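Local coordinates for SusD superfamily protein (Bacteroides vulgatus ATCC 8482, PDB 3JQ0), which probably binds nutrients, most likely glycans, at the outer membrane of a gut Bacteroides, as a member of the SusD family, at residues A[77-82]-A[113-118]; A[24-29]-A[73-78]; A[297-302]-A[335-340]; A[303-308]-A[320-325]. One frame throughout, in Å; residues are numbered along the deposited sequence. Where two conformers were deposited one is given.

Contact 1 of 4, residues A[77-82]-A[113-118]; sequences KIINQI and YLYFHL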
# COMPACT_ATOMS: atom_id res chain seq x y z
N LYS A 77 17.75 3.54 10.42
CA LYS A 77 19.04 2.94 10.01
C LYS A 77 19.06 2.79 8.48
O LYS A 77 20.14 2.75 7.91
CB LYS A 77 19.41 1.68 10.77
CG LYS A 77 18.53 0.50 10.50
CD LYS A 77 19.15 -0.69 11.28
CE LYS A 77 18.34 -1.95 11.38
NZ LYS A 77 18.11 -2.50 10.03
N ILE A 78 17.88 2.74 7.80
CA ILE A 78 17.88 2.83 6.33
C ILE A 78 18.27 4.21 5.87
O ILE A 78 19.11 4.37 4.99
CB ILE A 78 16.50 2.43 5.70
CG1 ILE A 78 15.92 1.16 6.35
CG2 ILE A 78 16.59 2.34 4.21
CD1 ILE A 78 14.55 0.79 5.86
N ILE A 79 17.66 5.20 6.49
CA ILE A 79 17.96 6.60 6.19
C ILE A 79 19.47 6.87 6.32
O ILE A 79 20.08 7.52 5.46
CB ILE A 79 17.08 7.55 7.05
CG1 ILE A 79 15.62 7.45 6.59
CG2 ILE A 79 17.58 9.00 6.97
CD1 ILE A 79 14.62 8.02 7.60
N ASN A 80 20.08 6.35 7.38
CA ASN A 80 21.53 6.49 7.59
C ASN A 80 22.29 5.99 6.37
O ASN A 80 23.20 6.67 5.86
CB ASN A 80 21.93 5.72 8.85
CG ASN A 80 23.41 5.90 9.28
OD1 ASN A 80 24.31 6.30 8.51
ND2 ASN A 80 23.66 5.53 10.53
N GLN A 81 21.95 4.78 5.90
CA GLN A 81 22.65 4.25 4.74
C GLN A 81 22.38 5.05 3.46
O GLN A 81 23.27 5.24 2.65
CB GLN A 81 22.29 2.75 4.54
CG GLN A 81 22.62 1.85 5.76
CD GLN A 81 24.03 1.87 6.11
OE1 GLN A 81 24.86 1.55 5.27
NE2 GLN A 81 24.35 2.20 7.38
N ILE A 82 21.15 5.52 3.26
CA ILE A 82 20.83 6.36 2.11
C ILE A 82 21.72 7.61 2.16
O ILE A 82 22.24 8.08 1.13
CB ILE A 82 19.33 6.73 2.05
CG1 ILE A 82 18.45 5.48 1.85
CG2 ILE A 82 19.10 7.76 0.96
CD1 ILE A 82 16.96 5.72 2.11
N TYR A 113 10.69 9.24 0.45
CA TYR A 113 9.66 8.23 0.61
C TYR A 113 9.54 7.77 2.06
O TYR A 113 8.45 7.68 2.64
CB TYR A 113 10.02 7.05 -0.32
CG TYR A 113 9.03 5.92 -0.24
CD1 TYR A 113 7.78 5.98 -0.86
CD2 TYR A 113 9.32 4.79 0.51
CE1 TYR A 113 6.84 4.93 -0.72
CE2 TYR A 113 8.42 3.75 0.61
CZ TYR A 113 7.20 3.83 0.05
OH TYR A 113 6.26 2.82 0.25
N LEU A 114 10.67 7.50 2.69
CA LEU A 114 10.67 7.08 4.08
C LEU A 114 10.20 8.21 5.00
O LEU A 114 9.37 7.98 5.88
CB LEU A 114 12.04 6.54 4.50
CG LEU A 114 12.49 5.28 3.80
CD1 LEU A 114 13.92 4.91 4.19
CD2 LEU A 114 11.55 4.09 4.11
N TYR A 115 10.71 9.41 4.79
CA TYR A 115 10.26 10.52 5.59
C TYR A 115 8.77 10.80 5.44
O TYR A 115 8.13 11.28 6.39
CB TYR A 115 11.07 11.80 5.37
CG TYR A 115 12.36 11.81 6.20
CD1 TYR A 115 12.31 11.97 7.56
CD2 TYR A 115 13.60 11.59 5.62
CE1 TYR A 115 13.46 11.94 8.34
CE2 TYR A 115 14.76 11.62 6.36
CZ TYR A 115 14.70 11.79 7.72
OH TYR A 115 15.82 11.76 8.54
N PHE A 116 8.18 10.50 4.27
CA PHE A 116 6.74 10.71 4.06
C PHE A 116 5.90 9.67 4.82
O PHE A 116 4.84 10.01 5.35
CB PHE A 116 6.44 10.77 2.57
CG PHE A 116 5.01 11.13 2.23
CD1 PHE A 116 4.40 12.26 2.76
CD2 PHE A 116 4.28 10.34 1.36
CE1 PHE A 116 3.11 12.59 2.44
CE2 PHE A 116 2.98 10.67 1.04
CZ PHE A 116 2.39 11.82 1.56
N HIS A 117 6.36 8.42 4.94
CA HIS A 117 5.74 7.48 5.89
C HIS A 117 5.84 8.01 7.31
O HIS A 117 4.90 7.96 8.09
CB HIS A 117 6.37 6.11 5.81
CG HIS A 117 5.88 5.25 4.68
ND1 HIS A 117 4.61 4.74 4.61
CD2 HIS A 117 6.56 4.75 3.63
CE1 HIS A 117 4.52 3.99 3.53
NE2 HIS A 117 5.69 4.00 2.90
N LEU A 118 7.03 8.50 7.67
CA LEU A 118 7.23 9.02 9.04
C LEU A 118 6.32 10.21 9.35
O LEU A 118 5.72 10.28 10.41
CB LEU A 118 8.71 9.39 9.29
CG LEU A 118 9.72 8.23 9.28
CD1 LEU A 118 11.16 8.76 9.37
CD2 LEU A 118 9.43 7.30 10.45
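I79 lays its CD1 methyl over one face of the Y115 ring, a CH-pi contact with CD1 4.0 Å from the ring centroid and displaced toward the rim, nearest CE2 and CZ. The other branch of the same side chain, CG2, is anti to the backbone N and lies beside the hydroxyl end of the ring, 3.6 Å from Y115 OH. I79 CD1 also meets L118 CD1, 4.0 Å away. L114 does the rest with one methyl. Its CD1 has I78 CG2 at 3.7 Å and I82 CD1 at 3.8 Å, while I79 CG1 passes it at 3.9 Å, the two side chains running past each other in opposite directions. Helices 75-91 and 97-122 are consecutive and form a helical hairpin of the TPR-related scaffold of the SusD family; the short segments run antiparallel at 153°, their axes 11.0 Å apart, a gap filled by branched side chains and the Y115 ring. No hydrogen bond crosses it. The touching residues are all buried, and their one polar side-chain atom, Y115 OH, is hydrogen-bonded to Y128 O, so apolar and CH-pi packing carries the interface.

Contact 2 of 4, residues A[24-29]-A[73-78]; sequences REKSYN and GDMYKI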
# COMPACT_ATOMS: atom_id res chain seq x y z
N ARG A 24 12.95 -3.25 1.07
CA ARG A 24 12.14 -4.43 0.98
C ARG A 24 11.81 -5.05 2.36
O ARG A 24 10.70 -5.52 2.63
CB ARG A 24 12.83 -5.49 0.11
CG ARG A 24 12.19 -6.85 0.16
CD ARG A 24 12.76 -7.78 -0.89
NE ARG A 24 14.15 -8.10 -0.59
CZ ARG A 24 15.02 -8.56 -1.47
NH1 ARG A 24 14.68 -8.86 -2.70
NH2 ARG A 24 16.26 -8.78 -1.06
N GLU A 25 12.77 -4.98 3.28
CA GLU A 25 12.50 -5.50 4.62
C GLU A 25 11.38 -4.77 5.30
O GLU A 25 10.75 -5.34 6.21
CB GLU A 25 13.74 -5.39 5.51
CG GLU A 25 14.93 -6.20 5.05
CD GLU A 25 16.02 -6.18 6.06
OE1 GLU A 25 16.51 -5.07 6.44
OE2 GLU A 25 16.38 -7.25 6.59
N LYS A 26 11.11 -3.53 4.92
CA LYS A 26 10.04 -2.71 5.50
C LYS A 26 8.69 -2.83 4.80
O LYS A 26 7.76 -2.15 5.19
CB LYS A 26 10.45 -1.25 5.58
CG LYS A 26 11.26 -0.98 6.90
CD LYS A 26 12.20 -2.02 7.36
CE LYS A 26 12.80 -1.82 8.71
NZ LYS A 26 13.96 -2.70 8.94
N SER A 27 8.60 -3.72 3.82
CA SER A 27 7.33 -3.95 3.08
C SER A 27 6.17 -4.15 4.01
O SER A 27 5.10 -3.54 3.84
CB SER A 27 7.48 -5.31 2.29
OG SER A 27 8.34 -5.30 1.24
N TYR A 28 6.34 -5.07 4.96
CA TYR A 28 5.30 -5.36 5.91
C TYR A 28 4.90 -4.11 6.71
O TYR A 28 3.72 -3.80 6.86
CB TYR A 28 5.74 -6.51 6.82
CG TYR A 28 4.73 -6.88 7.87
CD1 TYR A 28 3.42 -7.12 7.57
CD2 TYR A 28 5.13 -7.03 9.19
CE1 TYR A 28 2.51 -7.49 8.55
CE2 TYR A 28 4.27 -7.39 10.17
CZ TYR A 28 2.93 -7.61 9.86
OH TYR A 28 2.04 -7.99 10.85
N ASN A 29 5.91 -3.39 7.23
CA ASN A 29 5.60 -2.14 7.94
C ASN A 29 4.87 -1.14 7.07
O ASN A 29 3.98 -0.45 7.57
CB ASN A 29 6.85 -1.52 8.52
CG ASN A 29 7.33 -2.19 9.78
OD1 ASN A 29 6.66 -3.02 10.36
ND2 ASN A 29 8.52 -1.77 10.22
N GLY A 73 9.46 2.13 12.93
CA GLY A 73 9.51 1.08 11.93
C GLY A 73 10.90 0.69 11.49
O GLY A 73 11.05 0.14 10.40
N ASP A 74 11.92 0.99 12.30
CA ASP A 74 13.30 0.75 11.99
C ASP A 74 13.76 1.50 10.73
O ASP A 74 14.70 1.10 10.06
CB ASP A 74 13.52 -0.75 11.90
CG ASP A 74 14.93 -1.10 11.98
OD1 ASP A 74 15.69 -0.43 12.72
OD2 ASP A 74 15.30 -2.04 11.25
N MSE A 75 13.11 2.62 10.43
CA MSE A 75 13.46 3.36 9.20
C MSE A 75 14.72 4.19 9.27
O MSE A 75 15.37 4.42 8.25
CB MSE A 75 12.26 4.17 8.73
CG MSE A 75 11.14 3.32 8.19
SE MSE A 75 9.69 4.43 7.46
CE MSE A 75 8.43 4.23 8.84
N TYR A 76 15.12 4.61 10.48
CA TYR A 76 16.28 5.49 10.57
C TYR A 76 17.59 4.83 10.18
O TYR A 76 18.47 5.46 9.62
CB TYR A 76 16.42 6.15 11.93
CG TYR A 76 15.50 7.34 12.04
CD1 TYR A 76 15.86 8.56 11.51
CD2 TYR A 76 14.25 7.27 12.63
CE1 TYR A 76 15.03 9.69 11.57
CE2 TYR A 76 13.39 8.38 12.68
CZ TYR A 76 13.78 9.58 12.18
OH TYR A 76 12.94 10.64 12.27
N LYS A 77 17.75 3.54 10.42
CA LYS A 77 19.04 2.94 10.01
C LYS A 77 19.06 2.79 8.48
O LYS A 77 20.14 2.75 7.91
CB LYS A 77 19.41 1.68 10.77
CG LYS A 77 18.53 0.50 10.50
CD LYS A 77 19.15 -0.69 11.28
CE LYS A 77 18.34 -1.95 11.38
NZ LYS A 77 18.11 -2.50 10.03
N ILE A 78 17.88 2.74 7.80
CA ILE A 78 17.88 2.83 6.33
C ILE A 78 18.27 4.21 5.87
O ILE A 78 19.11 4.37 4.99
CB ILE A 78 16.50 2.43 5.70
CG1 ILE A 78 15.92 1.16 6.35
CG2 ILE A 78 16.59 2.34 4.21
CD1 ILE A 78 14.55 0.79 5.86
O HOH W 1 15.94 -1.23 8.95
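K26 starts with its CB directed at the segment 73-78, and the rest of the chain runs over G73 to D74. CG lies 3.9 Å from I78 CD1. A bend at chi2 (39°) swings CD round while keeping it beside both that methyl and the carbonyl of G73, the lysine and I78 sliding past each other in opposite directions. CE then comes to 3.1 Å from G73 O and also rests on CB of D74. At the tip, K26 NZ forms a salt bridge 2.8 Å from D74 OD2, which it meets on the anti side and 23° out of the carboxylate plane. In the conformers given here D74 OD2 is also 3.1 Å from K77 NZ, so one aspartate serves two lysines. K26 NZ and K77 NZ stand 4.3 Å apart, and the carboxylate would offset their repulsion. A water sits among the two ammonium groups and D74, but some of its distances are very short and D74 and K77 each have a second conformer, so its exact bonding is doubtful. G73 O also receives a weak, bent bond of 3.2 Å from N29 ND2. K26 itself occupies the break between helix 9-25 and helix 27-34, and G73 and D74, both with positive phi, lead into helix 75-91. Beyond them the selenomethionine M75 packs on L114 and L118 of helix 97-122, whereas R24 and S27 lean on I247 of strand 243-247.

Contact 3 of 4, residues A[297-302]-A[335-340]; sequences QLQVRR and FGPITY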
# COMPACT_ATOMS: atom_id res chain seq x y z
N GLN A 297 -3.93 -13.47 11.65
CA GLN A 297 -4.14 -12.62 12.83
C GLN A 297 -4.88 -11.30 12.56
O GLN A 297 -5.33 -10.66 13.48
CB GLN A 297 -2.79 -12.31 13.52
CG GLN A 297 -2.13 -13.53 14.11
CD GLN A 297 -0.88 -13.25 14.85
OE1 GLN A 297 -0.31 -12.15 14.74
NE2 GLN A 297 -0.40 -14.25 15.60
N LEU A 298 -5.05 -10.96 11.26
CA LEU A 298 -5.84 -9.84 10.80
C LEU A 298 -6.90 -10.43 9.88
O LEU A 298 -6.54 -11.08 8.89
CB LEU A 298 -5.00 -8.81 10.04
CG LEU A 298 -4.17 -7.81 10.86
CD1 LEU A 298 -3.22 -7.04 9.95
CD2 LEU A 298 -5.11 -6.87 11.69
N GLN A 299 -8.18 -10.27 10.24
CA GLN A 299 -9.30 -10.91 9.55
C GLN A 299 -10.18 -9.86 8.91
O GLN A 299 -10.82 -9.04 9.60
CB GLN A 299 -10.08 -11.71 10.60
CG GLN A 299 -11.38 -12.30 10.07
CD GLN A 299 -11.19 -13.30 8.97
OE1 GLN A 299 -10.56 -14.36 9.20
NE2 GLN A 299 -11.76 -13.04 7.79
N VAL A 300 -10.30 -9.92 7.58
CA VAL A 300 -11.24 -9.11 6.85
C VAL A 300 -12.63 -9.34 7.47
O VAL A 300 -13.05 -10.49 7.68
CB VAL A 300 -11.23 -9.44 5.36
CG1 VAL A 300 -12.39 -8.76 4.59
CG2 VAL A 300 -9.85 -9.13 4.73
N ARG A 301 -13.38 -8.26 7.70
CA ARG A 301 -14.71 -8.35 8.28
C ARG A 301 -15.55 -9.30 7.42
O ARG A 301 -15.63 -9.15 6.19
CB ARG A 301 -15.37 -6.98 8.29
CG ARG A 301 -14.76 -6.00 9.26
CD ARG A 301 -15.13 -6.31 10.72
NE ARG A 301 -14.76 -5.24 11.64
CZ ARG A 301 -15.07 -5.23 12.93
NH1 ARG A 301 -15.68 -6.26 13.48
NH2 ARG A 301 -14.74 -4.20 13.70
N ARG A 302 -16.22 -10.24 8.06
CA ARG A 302 -17.01 -11.24 7.33
C ARG A 302 -18.08 -10.58 6.46
O ARG A 302 -18.33 -10.98 5.32
CB ARG A 302 -17.61 -12.23 8.31
CG ARG A 302 -16.60 -13.09 9.02
CD ARG A 302 -17.19 -13.82 10.18
NE ARG A 302 -17.63 -12.89 11.19
CZ ARG A 302 -18.43 -13.20 12.18
NH1 ARG A 302 -18.85 -14.46 12.32
NH2 ARG A 302 -18.80 -12.28 13.05
N PHE A 335 -19.10 -18.79 6.03
CA PHE A 335 -18.32 -18.76 7.26
C PHE A 335 -17.46 -17.49 7.32
O PHE A 335 -17.45 -16.79 8.33
CB PHE A 335 -17.54 -20.05 7.41
CG PHE A 335 -16.87 -20.20 8.78
CD1 PHE A 335 -17.63 -20.25 9.94
CD2 PHE A 335 -15.49 -20.28 8.89
CE1 PHE A 335 -16.97 -20.35 11.19
CE2 PHE A 335 -14.87 -20.44 10.11
CZ PHE A 335 -15.61 -20.46 11.25
N GLY A 336 -16.73 -17.18 6.26
CA GLY A 336 -16.00 -15.95 6.21
C GLY A 336 -15.11 -15.88 5.00
O GLY A 336 -15.00 -16.84 4.22
N PRO A 337 -14.37 -14.77 4.88
CA PRO A 337 -13.47 -14.57 3.73
C PRO A 337 -12.04 -14.91 4.10
O PRO A 337 -11.62 -14.75 5.27
CB PRO A 337 -13.63 -13.07 3.45
CG PRO A 337 -13.78 -12.50 4.82
CD PRO A 337 -14.54 -13.50 5.64
N ILE A 338 -11.27 -15.32 3.09
CA ILE A 338 -9.82 -15.46 3.19
C ILE A 338 -9.16 -14.49 2.20
O ILE A 338 -9.68 -14.18 1.12
CB ILE A 338 -9.32 -16.91 2.98
CG1 ILE A 338 -9.66 -17.41 1.58
CG2 ILE A 338 -9.87 -17.83 4.05
CD1 ILE A 338 -8.93 -18.73 1.18
N THR A 339 -8.01 -14.00 2.64
CA THR A 339 -7.15 -13.14 1.83
C THR A 339 -6.70 -13.86 0.58
O THR A 339 -6.15 -14.95 0.67
CB THR A 339 -5.92 -12.76 2.65
OG1 THR A 339 -6.32 -12.25 3.91
CG2 THR A 339 -5.03 -11.79 1.91
N TYR A 340 -6.90 -13.26 -0.60
CA TYR A 340 -6.74 -14.04 -1.84
C TYR A 340 -5.95 -13.32 -2.93
O TYR A 340 -5.62 -13.95 -3.91
CB TYR A 340 -8.14 -14.45 -2.37
CG TYR A 340 -8.21 -15.82 -3.02
CD1 TYR A 340 -7.89 -16.97 -2.32
CD2 TYR A 340 -8.71 -15.93 -4.31
CE1 TYR A 340 -8.02 -18.20 -2.93
CE2 TYR A 340 -8.86 -17.17 -4.90
CZ TYR A 340 -8.53 -18.29 -4.20
OH TYR A 340 -8.69 -19.55 -4.79
O HOH W 2 -8.03 -11.50 6.45
O HOH W 3 -9.55 -15.51 6.96
O HOH W 4 -17.96 -16.93 11.04
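Hydrogen bonding centres on Q299, whose side-chain amide gives both its N-H groups away. NE2 donates to P337 O across the contact (3.0 Å, 169° at the hydrogen) and to V300 O of its own strand (2.9 Å). Both acceptors lie in the amide plane, which fixes the rotation of the group. At V300 O the donor sits on a lone pair; at P337 O it is tilted 19° from the carbonyl plane. The bend at chi2 (63°) turns CD back toward the proline. OE1 is held by I46 N and by a water that also bonds P337 O. Two other waters bridge the segments, one joining L298 O and V300 N to T339 OG1, the other R302 NH1 to F335 O.

Apolar contact belongs to P337. Its CG meets V300 CG1 at 4.0 Å and its CD lies 3.8 Å from R302 CA. A carbon-to-carbonyl contact sets R302 CD 3.5 Å from F335 O. The charge of R302 is directed elsewhere, its NE bridging to D43. F335 and G336 form a classic beta bulge opposite V323, just before the proline. Since P337 has a carbonyl but no N-H to offer, strand 332-339 is joined here by a side-chain amide and waters, with the proline ring packed beside them on V300 and R302.

Contact 4 of 4, residues A[303-308]-A[320-325]; sequences EFYFKG and LKAVYK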
# COMPACT_ATOMS: atom_id res chain seq x y z
N GLU A 303 -18.72 -9.54 6.98
CA GLU A 303 -19.78 -8.81 6.31
C GLU A 303 -19.26 -8.11 5.03
O GLU A 303 -20.01 -7.88 4.08
CB GLU A 303 -20.34 -7.80 7.34
CG GLU A 303 -21.51 -6.95 6.88
CD GLU A 303 -21.91 -5.81 7.84
OE1 GLU A 303 -21.32 -5.65 8.95
OE2 GLU A 303 -22.79 -5.03 7.45
N PHE A 304 -17.99 -7.75 5.03
CA PHE A 304 -17.44 -7.00 3.92
C PHE A 304 -17.48 -7.77 2.62
O PHE A 304 -17.62 -7.16 1.56
CB PHE A 304 -16.01 -6.56 4.24
CG PHE A 304 -15.39 -5.73 3.16
CD1 PHE A 304 -15.70 -4.40 3.01
CD2 PHE A 304 -14.51 -6.31 2.24
CE1 PHE A 304 -15.15 -3.65 1.96
CE2 PHE A 304 -13.96 -5.54 1.20
CZ PHE A 304 -14.27 -4.21 1.11
N TYR A 305 -17.39 -9.10 2.68
CA TYR A 305 -17.36 -9.88 1.46
C TYR A 305 -18.55 -9.60 0.58
O TYR A 305 -18.40 -9.58 -0.64
CB TYR A 305 -17.25 -11.40 1.76
CG TYR A 305 -17.15 -12.24 0.52
CD1 TYR A 305 -15.92 -12.45 -0.09
CD2 TYR A 305 -18.28 -12.75 -0.10
CE1 TYR A 305 -15.81 -13.18 -1.25
CE2 TYR A 305 -18.17 -13.48 -1.28
CZ TYR A 305 -16.95 -13.67 -1.87
OH TYR A 305 -16.83 -14.35 -3.03
N PHE A 306 -19.73 -9.37 1.17
CA PHE A 306 -20.94 -9.10 0.40
C PHE A 306 -21.29 -7.63 0.25
O PHE A 306 -22.30 -7.33 -0.38
CB PHE A 306 -22.11 -9.94 0.95
CG PHE A 306 -21.90 -11.43 0.85
CD1 PHE A 306 -22.06 -12.05 -0.36
CD2 PHE A 306 -21.50 -12.17 1.96
CE1 PHE A 306 -21.85 -13.42 -0.49
CE2 PHE A 306 -21.29 -13.54 1.83
CZ PHE A 306 -21.48 -14.16 0.63
N LYS A 307 -20.47 -6.75 0.79
CA LYS A 307 -20.70 -5.32 0.70
C LYS A 307 -19.54 -4.54 0.08
O LYS A 307 -19.53 -3.33 0.05
CB LYS A 307 -21.07 -4.74 2.07
CG LYS A 307 -22.47 -5.16 2.57
CD LYS A 307 -23.57 -4.47 1.72
CE LYS A 307 -24.97 -4.58 2.24
NZ LYS A 307 -25.95 -4.09 1.28
N GLY A 308 -18.54 -5.24 -0.46
CA GLY A 308 -17.35 -4.60 -1.01
C GLY A 308 -17.44 -4.26 -2.48
O GLY A 308 -16.88 -3.26 -2.93
N LEU A 320 -10.58 -11.68 -2.57
CA LEU A 320 -11.13 -12.45 -1.45
C LEU A 320 -11.69 -13.74 -1.95
O LEU A 320 -12.27 -13.78 -3.04
CB LEU A 320 -12.26 -11.67 -0.77
CG LEU A 320 -11.91 -10.34 -0.16
CD1 LEU A 320 -13.16 -9.57 0.30
CD2 LEU A 320 -10.89 -10.47 0.95
N LYS A 321 -11.64 -14.77 -1.11
CA LYS A 321 -12.42 -15.99 -1.36
C LYS A 321 -13.31 -16.25 -0.16
O LYS A 321 -12.87 -16.21 0.98
CB LYS A 321 -11.56 -17.22 -1.67
CG LYS A 321 -12.42 -18.45 -1.99
CD LYS A 321 -11.64 -19.59 -2.65
CE LYS A 321 -12.53 -20.68 -3.27
NZ LYS A 321 -11.94 -21.21 -4.53
N ALA A 322 -14.57 -16.56 -0.45
CA ALA A 322 -15.51 -16.96 0.59
C ALA A 322 -15.31 -18.43 0.90
O ALA A 322 -15.36 -19.28 -0.01
CB ALA A 322 -16.96 -16.69 0.12
N VAL A 323 -15.21 -18.75 2.17
CA VAL A 323 -15.28 -20.12 2.64
C VAL A 323 -16.56 -20.32 3.45
O VAL A 323 -17.11 -19.39 4.04
CB VAL A 323 -14.02 -20.56 3.41
CG1 VAL A 323 -12.77 -20.45 2.52
CG2 VAL A 323 -13.81 -19.82 4.73
N TYR A 324 -17.02 -21.54 3.39
CA TYR A 324 -18.28 -22.00 3.93
C TYR A 324 -18.01 -23.17 4.86
O TYR A 324 -16.91 -23.73 4.92
CB TYR A 324 -19.24 -22.42 2.77
CG TYR A 324 -19.56 -21.30 1.82
CD1 TYR A 324 -18.63 -20.87 0.88
CD2 TYR A 324 -20.80 -20.68 1.86
CE1 TYR A 324 -18.91 -19.82 0.03
CE2 TYR A 324 -21.08 -19.62 1.01
CZ TYR A 324 -20.13 -19.17 0.12
OH TYR A 324 -20.40 -18.11 -0.74
N LYS A 325 -19.03 -23.58 5.60
CA LYS A 325 -19.01 -24.88 6.26
C LYS A 325 -20.34 -25.58 5.98
O LYS A 325 -21.42 -24.94 5.92
CB LYS A 325 -18.70 -24.76 7.76
CG LYS A 325 -17.24 -24.41 8.07
CD LYS A 325 -17.00 -23.95 9.50
CE LYS A 325 -17.23 -24.99 10.54
NZ LYS A 325 -17.11 -24.35 11.94
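Y305 sits against the first strand of a beta hairpin, 320-326 paired with 332-339, and its ring is what the turn 303-308 presents to that strand. With CG anti to the backbone N (chi1 -177°), the ring is carried out to A322, whose CB makes a CH-pi contact over one face, 3.8 Å from the centroid and 20° off the normal. The methyl is displaced toward the rim and lies 3.6 Å from CZ. L320 works on the same ring from another direction: its CB is at the edge, in plane, 3.8 Å from Y305 CD1. The leucine then extends CD1 between two aromatics, 4.0 Å from Y305 CD1 and also 4.0 Å from F304 CD2, where it comes to the edge of the phenylalanine. Alternate strand residues L320 and A322 thus share one aromatic side chain, and W316 meets the Y305 ring as well. Y305 OH is hydrogen-bonded to a glycerol, probably from the crystallisation liquor, so a small polyol can reach the hydroxyl end of the ring. On the side of F306, the rings of Y305 and F306, neighbours in the chain, meet directly: CD2 of Y305 stands 3.5 Å above the F306 plane, over the ring centre.

Overall arrangement
Along the chain, contacts 1 and 2 come first and contacts 3 and 4 follow. Contacts 1 and 2 share K77 and I78 on helix 75-91, lie with centres about 8 Å apart, and tie helices 9-25 and 27-34 to helix 75-91, and that helix to 97-122. Contacts 3 and 4 have centres about 7 Å apart and meet through the hairpin 320-326/332-339, G336 O lying 2.8 Å from V323 N; the segments of contact 4 fall between those of contact 3. Contacts 1 and 4 are about 37 Å apart between centres, on opposite sides of the chain's centre, while contacts 2 and 3 approach to about 5 Å between nearest atoms without touching. One pair builds helical scaffold, the other a hairpin with the loop that packs on it.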